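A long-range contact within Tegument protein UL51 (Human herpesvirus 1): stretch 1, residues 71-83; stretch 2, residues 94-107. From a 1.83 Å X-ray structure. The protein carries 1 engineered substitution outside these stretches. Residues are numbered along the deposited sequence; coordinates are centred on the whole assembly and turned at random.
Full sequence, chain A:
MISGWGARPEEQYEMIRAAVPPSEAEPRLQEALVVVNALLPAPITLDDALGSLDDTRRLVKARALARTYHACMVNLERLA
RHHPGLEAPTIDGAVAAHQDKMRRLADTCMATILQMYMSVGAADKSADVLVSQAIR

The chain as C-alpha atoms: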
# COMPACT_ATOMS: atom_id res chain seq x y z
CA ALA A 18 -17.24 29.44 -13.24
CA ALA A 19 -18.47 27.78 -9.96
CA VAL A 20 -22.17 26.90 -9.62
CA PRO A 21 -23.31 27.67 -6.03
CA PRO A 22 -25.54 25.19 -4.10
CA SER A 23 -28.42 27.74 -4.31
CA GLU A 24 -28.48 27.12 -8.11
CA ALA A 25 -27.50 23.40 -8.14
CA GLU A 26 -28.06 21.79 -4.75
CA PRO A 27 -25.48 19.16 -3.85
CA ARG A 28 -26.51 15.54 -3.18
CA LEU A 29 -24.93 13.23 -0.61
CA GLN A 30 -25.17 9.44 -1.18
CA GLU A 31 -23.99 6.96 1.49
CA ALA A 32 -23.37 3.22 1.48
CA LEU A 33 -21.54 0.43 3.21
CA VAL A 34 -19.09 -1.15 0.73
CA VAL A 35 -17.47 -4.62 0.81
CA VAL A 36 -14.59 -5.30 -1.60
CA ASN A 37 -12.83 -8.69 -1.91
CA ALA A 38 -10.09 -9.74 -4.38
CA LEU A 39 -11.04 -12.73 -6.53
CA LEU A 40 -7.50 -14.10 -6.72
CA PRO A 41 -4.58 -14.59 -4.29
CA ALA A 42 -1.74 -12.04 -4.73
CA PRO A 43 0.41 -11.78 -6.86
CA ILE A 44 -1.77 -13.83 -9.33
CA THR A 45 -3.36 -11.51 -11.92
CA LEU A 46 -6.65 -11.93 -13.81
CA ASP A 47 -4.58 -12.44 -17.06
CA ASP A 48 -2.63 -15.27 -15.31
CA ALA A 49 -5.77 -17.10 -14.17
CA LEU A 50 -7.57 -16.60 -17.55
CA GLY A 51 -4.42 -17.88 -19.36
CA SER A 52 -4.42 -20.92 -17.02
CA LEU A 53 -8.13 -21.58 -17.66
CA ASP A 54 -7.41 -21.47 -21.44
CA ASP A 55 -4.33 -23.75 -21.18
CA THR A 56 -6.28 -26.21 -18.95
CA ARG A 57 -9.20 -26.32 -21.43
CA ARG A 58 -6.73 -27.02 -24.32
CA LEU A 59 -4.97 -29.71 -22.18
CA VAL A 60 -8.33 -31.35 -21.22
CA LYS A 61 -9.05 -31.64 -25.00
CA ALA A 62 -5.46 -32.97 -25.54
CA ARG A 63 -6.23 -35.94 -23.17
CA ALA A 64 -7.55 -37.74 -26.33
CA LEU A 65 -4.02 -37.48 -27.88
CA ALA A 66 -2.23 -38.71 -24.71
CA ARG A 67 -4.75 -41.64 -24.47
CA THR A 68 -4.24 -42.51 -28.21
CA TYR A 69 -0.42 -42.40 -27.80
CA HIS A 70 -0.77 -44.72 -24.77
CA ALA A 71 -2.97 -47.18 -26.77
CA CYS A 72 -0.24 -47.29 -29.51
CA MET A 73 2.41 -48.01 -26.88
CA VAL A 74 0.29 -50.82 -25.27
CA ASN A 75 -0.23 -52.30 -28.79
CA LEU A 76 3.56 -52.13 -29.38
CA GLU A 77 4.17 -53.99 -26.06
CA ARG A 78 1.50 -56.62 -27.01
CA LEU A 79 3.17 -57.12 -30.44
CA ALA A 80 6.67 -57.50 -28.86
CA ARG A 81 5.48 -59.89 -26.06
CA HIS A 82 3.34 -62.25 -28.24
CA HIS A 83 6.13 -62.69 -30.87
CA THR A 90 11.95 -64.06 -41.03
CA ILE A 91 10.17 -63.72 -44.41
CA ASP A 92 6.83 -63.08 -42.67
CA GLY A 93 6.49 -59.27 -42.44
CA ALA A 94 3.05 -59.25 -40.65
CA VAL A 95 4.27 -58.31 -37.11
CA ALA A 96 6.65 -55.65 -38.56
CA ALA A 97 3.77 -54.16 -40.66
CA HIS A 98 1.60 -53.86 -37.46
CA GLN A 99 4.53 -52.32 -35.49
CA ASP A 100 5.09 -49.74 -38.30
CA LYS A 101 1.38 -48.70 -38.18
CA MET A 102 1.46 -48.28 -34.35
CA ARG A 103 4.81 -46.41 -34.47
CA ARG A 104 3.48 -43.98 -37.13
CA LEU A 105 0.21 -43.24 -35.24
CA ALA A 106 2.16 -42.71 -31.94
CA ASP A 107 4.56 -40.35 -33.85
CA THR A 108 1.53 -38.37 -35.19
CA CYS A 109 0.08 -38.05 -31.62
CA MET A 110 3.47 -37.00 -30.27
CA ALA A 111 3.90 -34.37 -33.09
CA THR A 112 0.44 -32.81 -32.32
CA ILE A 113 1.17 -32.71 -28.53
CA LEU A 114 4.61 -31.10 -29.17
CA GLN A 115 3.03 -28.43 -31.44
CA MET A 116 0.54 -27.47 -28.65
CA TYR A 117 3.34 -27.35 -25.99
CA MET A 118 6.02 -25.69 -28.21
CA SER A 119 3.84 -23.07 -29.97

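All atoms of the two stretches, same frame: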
# COMPACT_ATOMS: atom_id res chain seq x y z
N ALA A 71 -2.42 -45.99 -26.12
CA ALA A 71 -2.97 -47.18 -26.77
C ALA A 71 -1.97 -47.77 -27.79
O ALA A 71 -1.80 -49.00 -27.85
CB ALA A 71 -4.30 -46.87 -27.44
N CYS A 72 -1.28 -46.88 -28.55
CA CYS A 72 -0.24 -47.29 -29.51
C CYS A 72 0.86 -48.00 -28.80
O CYS A 72 1.34 -49.02 -29.30
CB CYS A 72 0.30 -46.09 -30.30
SG CYS A 72 -0.90 -45.36 -31.42
N MET A 73 1.30 -47.45 -27.65
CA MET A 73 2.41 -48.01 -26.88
C MET A 73 2.03 -49.37 -26.26
O MET A 73 2.86 -50.27 -26.26
CB MET A 73 2.92 -47.01 -25.81
CG MET A 73 3.45 -45.69 -26.40
SD MET A 73 4.61 -45.86 -27.81
CE MET A 73 5.97 -46.53 -27.00
N VAL A 74 0.78 -49.52 -25.80
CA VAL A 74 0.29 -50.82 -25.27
C VAL A 74 0.29 -51.83 -26.43
O VAL A 74 0.76 -52.96 -26.26
CB VAL A 74 -1.10 -50.71 -24.60
CG1 VAL A 74 -1.71 -52.10 -24.34
CG2 VAL A 74 -1.01 -49.89 -23.30
N ASN A 75 -0.21 -51.42 -27.62
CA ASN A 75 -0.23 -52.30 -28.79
C ASN A 75 1.17 -52.72 -29.19
O ASN A 75 1.37 -53.88 -29.51
CB ASN A 75 -0.98 -51.69 -29.97
CG ASN A 75 -2.47 -51.66 -29.79
OD1 ASN A 75 -3.03 -52.28 -28.90
ND2 ASN A 75 -3.17 -50.91 -30.63
N LEU A 76 2.15 -51.81 -29.09
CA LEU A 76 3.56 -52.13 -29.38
C LEU A 76 4.11 -53.16 -28.39
O LEU A 76 4.80 -54.09 -28.80
CB LEU A 76 4.42 -50.85 -29.40
CG LEU A 76 4.29 -50.01 -30.69
CD1 LEU A 76 4.86 -48.63 -30.54
CD2 LEU A 76 4.92 -50.73 -31.90
N GLU A 77 3.76 -53.03 -27.09
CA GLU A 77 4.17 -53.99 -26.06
C GLU A 77 3.52 -55.36 -26.32
O GLU A 77 4.20 -56.39 -26.21
CB GLU A 77 3.80 -53.48 -24.66
CG GLU A 77 4.32 -54.39 -23.56
CD GLU A 77 3.73 -54.12 -22.19
OE1 GLU A 77 3.99 -53.04 -21.63
OE2 GLU A 77 3.02 -55.01 -21.68
N ARG A 78 2.22 -55.39 -26.70
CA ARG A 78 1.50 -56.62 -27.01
C ARG A 78 2.12 -57.35 -28.21
O ARG A 78 2.23 -58.58 -28.20
CB ARG A 78 0.01 -56.35 -27.26
CG ARG A 78 -0.77 -56.09 -25.98
CD ARG A 78 -2.18 -55.59 -26.24
NE ARG A 78 -2.93 -55.53 -24.97
CZ ARG A 78 -4.22 -55.24 -24.86
NH1 ARG A 78 -4.94 -54.93 -25.93
NH2 ARG A 78 -4.79 -55.23 -23.67
N LEU A 79 2.54 -56.58 -29.23
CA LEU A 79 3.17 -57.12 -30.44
C LEU A 79 4.55 -57.72 -30.13
O LEU A 79 4.88 -58.79 -30.66
CB LEU A 79 3.28 -56.06 -31.54
CG LEU A 79 1.96 -55.68 -32.24
CD1 LEU A 79 2.04 -54.28 -32.87
CD2 LEU A 79 1.53 -56.75 -33.27
N ALA A 80 5.33 -57.05 -29.26
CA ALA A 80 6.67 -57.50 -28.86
C ALA A 80 6.62 -58.73 -27.94
O ALA A 80 7.47 -59.61 -28.07
CB ALA A 80 7.44 -56.36 -28.21
N ARG A 81 5.64 -58.80 -27.02
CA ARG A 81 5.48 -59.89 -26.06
C ARG A 81 4.96 -61.19 -26.69
O ARG A 81 5.44 -62.26 -26.33
CB ARG A 81 4.60 -59.47 -24.88
CG ARG A 81 5.35 -58.71 -23.78
CD ARG A 81 4.42 -58.09 -22.75
NE ARG A 81 3.62 -59.07 -22.02
CZ ARG A 81 3.40 -59.05 -20.71
NH1 ARG A 81 3.94 -58.09 -19.96
NH2 ARG A 81 2.66 -59.98 -20.13
N HIS A 82 3.96 -61.09 -27.59
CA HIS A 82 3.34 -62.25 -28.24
C HIS A 82 4.19 -62.89 -29.34
O HIS A 82 3.87 -64.00 -29.78
CB HIS A 82 1.95 -61.89 -28.78
CG HIS A 82 0.92 -61.79 -27.70
ND1 HIS A 82 0.75 -60.62 -26.97
CD2 HIS A 82 0.05 -62.72 -27.24
CE1 HIS A 82 -0.21 -60.88 -26.09
NE2 HIS A 82 -0.66 -62.13 -26.21
N HIS A 83 5.26 -62.21 -29.80
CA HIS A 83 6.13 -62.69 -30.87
C HIS A 83 7.61 -62.52 -30.51
O HIS A 83 8.14 -61.41 -30.54
CB HIS A 83 5.80 -61.99 -32.21
CG HIS A 83 4.34 -61.94 -32.52
ND1 HIS A 83 3.56 -60.85 -32.17
CD2 HIS A 83 3.55 -62.87 -33.10
CE1 HIS A 83 2.33 -61.14 -32.57
NE2 HIS A 83 2.27 -62.34 -33.14
N ALA A 94 4.31 -59.65 -41.30
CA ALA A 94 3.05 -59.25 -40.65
C ALA A 94 3.21 -58.46 -39.34
O ALA A 94 2.60 -57.40 -39.19
CB ALA A 94 2.14 -60.46 -40.43
N VAL A 95 4.03 -58.96 -38.40
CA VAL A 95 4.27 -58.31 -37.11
C VAL A 95 4.92 -56.94 -37.34
O VAL A 95 4.44 -55.94 -36.81
CB VAL A 95 5.07 -59.23 -36.12
CG1 VAL A 95 5.47 -58.49 -34.84
CG2 VAL A 95 4.26 -60.48 -35.78
N ALA A 96 5.96 -56.90 -38.21
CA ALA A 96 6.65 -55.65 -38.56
C ALA A 96 5.71 -54.62 -39.19
O ALA A 96 5.82 -53.44 -38.85
CB ALA A 96 7.83 -55.93 -39.48
N ALA A 97 4.75 -55.06 -40.05
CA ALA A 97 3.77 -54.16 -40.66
C ALA A 97 2.86 -53.54 -39.58
O ALA A 97 2.62 -52.34 -39.63
CB ALA A 97 2.93 -54.88 -41.69
N HIS A 98 2.42 -54.34 -38.59
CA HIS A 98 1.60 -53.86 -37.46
C HIS A 98 2.38 -52.87 -36.60
O HIS A 98 1.84 -51.82 -36.26
CB HIS A 98 1.11 -55.03 -36.60
CG HIS A 98 0.02 -55.83 -37.23
ND1 HIS A 98 -1.24 -55.29 -37.45
CD2 HIS A 98 0.03 -57.12 -37.63
CE1 HIS A 98 -1.95 -56.26 -38.00
NE2 HIS A 98 -1.23 -57.38 -38.14
N GLN A 99 3.65 -53.19 -36.27
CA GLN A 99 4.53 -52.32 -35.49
C GLN A 99 4.73 -50.98 -36.19
O GLN A 99 4.65 -49.95 -35.51
CB GLN A 99 5.89 -52.99 -35.22
CG GLN A 99 5.80 -54.18 -34.26
CD GLN A 99 7.12 -54.91 -34.17
OE1 GLN A 99 7.87 -55.03 -35.15
NE2 GLN A 99 7.44 -55.43 -33.00
N ASP A 100 4.93 -50.98 -37.52
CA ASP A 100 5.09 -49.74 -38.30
C ASP A 100 3.86 -48.84 -38.20
O ASP A 100 4.01 -47.64 -38.02
CB ASP A 100 5.43 -50.04 -39.78
CG ASP A 100 5.58 -48.77 -40.62
OD1 ASP A 100 6.65 -48.13 -40.54
OD2 ASP A 100 4.62 -48.41 -41.32
N LYS A 101 2.65 -49.43 -38.28
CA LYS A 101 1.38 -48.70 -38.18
C LYS A 101 1.22 -48.04 -36.79
O LYS A 101 0.81 -46.88 -36.71
CB LYS A 101 0.21 -49.65 -38.46
CG LYS A 101 -1.15 -48.97 -38.58
CD LYS A 101 -2.28 -49.98 -38.79
CE LYS A 101 -3.64 -49.35 -38.96
NZ LYS A 101 -4.19 -48.81 -37.68
N MET A 102 1.55 -48.78 -35.72
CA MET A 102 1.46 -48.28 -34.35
C MET A 102 2.49 -47.20 -34.07
O MET A 102 2.16 -46.22 -33.39
CB MET A 102 1.52 -49.42 -33.32
CG MET A 102 0.29 -50.32 -33.34
SD MET A 102 -1.21 -49.40 -32.92
CE MET A 102 -2.04 -49.33 -34.53
N ARG A 103 3.72 -47.38 -34.61
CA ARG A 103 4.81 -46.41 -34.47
C ARG A 103 4.47 -45.11 -35.17
O ARG A 103 4.70 -44.04 -34.60
CB ARG A 103 6.15 -46.97 -34.97
CG ARG A 103 6.77 -47.98 -34.03
CD ARG A 103 8.19 -48.35 -34.42
NE ARG A 103 8.67 -49.52 -33.68
CZ ARG A 103 9.07 -50.65 -34.24
NH1 ARG A 103 9.07 -50.78 -35.56
NH2 ARG A 103 9.48 -51.66 -33.49
N ARG A 104 3.87 -45.18 -36.37
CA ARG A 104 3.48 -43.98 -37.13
C ARG A 104 2.34 -43.20 -36.45
O ARG A 104 2.39 -41.97 -36.41
CB ARG A 104 3.11 -44.32 -38.58
CG ARG A 104 4.33 -44.68 -39.42
CD ARG A 104 3.94 -45.02 -40.86
NE ARG A 104 5.10 -45.51 -41.62
CZ ARG A 104 5.95 -44.73 -42.27
NH1 ARG A 104 5.79 -43.41 -42.27
NH2 ARG A 104 6.98 -45.26 -42.92
N LEU A 105 1.32 -43.91 -35.92
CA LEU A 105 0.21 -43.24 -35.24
C LEU A 105 0.69 -42.58 -33.94
O LEU A 105 0.32 -41.43 -33.69
CB LEU A 105 -1.00 -44.18 -35.02
CG LEU A 105 -2.28 -43.56 -34.36
CD1 LEU A 105 -2.84 -42.36 -35.16
CD2 LEU A 105 -3.37 -44.61 -34.17
N ALA A 106 1.57 -43.26 -33.17
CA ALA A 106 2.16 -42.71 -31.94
C ALA A 106 2.98 -41.45 -32.28
O ALA A 106 2.85 -40.44 -31.59
CB ALA A 106 3.03 -43.74 -31.25
N ASP A 107 3.77 -41.50 -33.38
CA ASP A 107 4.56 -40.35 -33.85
C ASP A 107 3.67 -39.15 -34.18
O ASP A 107 3.99 -38.03 -33.80
CB ASP A 107 5.43 -40.73 -35.07
CG ASP A 107 6.65 -41.58 -34.77
OD1 ASP A 107 6.97 -41.77 -33.58
OD2 ASP A 107 7.28 -42.07 -35.73
O HOH W 1 6.62 -53.78 -30.86

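Antiparallel helices that pack closely do so by fitting the side chains of one into the gaps of the other, and the helical hairpin of UL51 is a compact example. At its apolar centre stands Met102, whose side chain enters a hole formed by Cys72, Asn75, Leu76 and Leu79. These positions lie three, four and seven residues apart, the spacing that returns to one face of an α-helix. The knob is held by van der Waals contact: Leu76 CG lies 3.9 Å from Met102 CB, and Leu79 CD1 lies 4.4 Å from Met102 CG.

Helices 71-82 and 94-107 run at 158° to one another, and their axes approach to 9.0 Å. Because the directions oppose, residues early in the first stretch meet residues late in the second: Cys72 CA lies 5.2 Å from Met102 CA, Leu76 CA 6.2 Å from Gln99 CA, and Leu79 CA 6.9 Å from Val95 CA, so of these pairs the backbones are closest at the small side chain of Cys72. There the Cys72 CB atom sits 3.6 Å from Met102 O and 3.7 Å from Ala106 CB, while Cys72 SG rests 3.7 Å from Leu105 CG. Cysteine and alanine, both compact and both directed toward the opposing helix, occupy this narrow end.

Farther along, the leucines take over. The side chain of Leu76 starts out sideways, but its end comes nearer the partner helix, bringing Leu76 CD2 to 3.9 Å from Arg103 CG, an aliphatic part of a charged residue. The CA-to-CB bond of Leu79 points toward the partner helix, and Leu79 CD2 lies 3.8 Å from His98 CB. At the wider end, Val95 CG2 sits over one face of the His83 ring, 3.5 Å from its centroid and almost on the ring normal, a CH–π contact. The ring is tethered by a hydrogen bond within its own stretch, from His83 ND1 to Leu79 O at 2.9 Å.

Polar bonding across the contact is sparse. Asn75 ND2 donates a weak hydrogen bond to Met102 SD at 3.4 Å; the N–H points almost straight at the sulfur, but thioether sulfur is a poor acceptor. Thus the central knob is also a modest polar partner. A water completes the polar edge: it donates to Leu76 O at 2.8 Å and accepts from Gln99 NE2 at 2.8 Å, linking the helices where no direct bond joins these two residues. Apolar contacts outnumber polar ones, and 603 Å² of surface is buried, both sides summed.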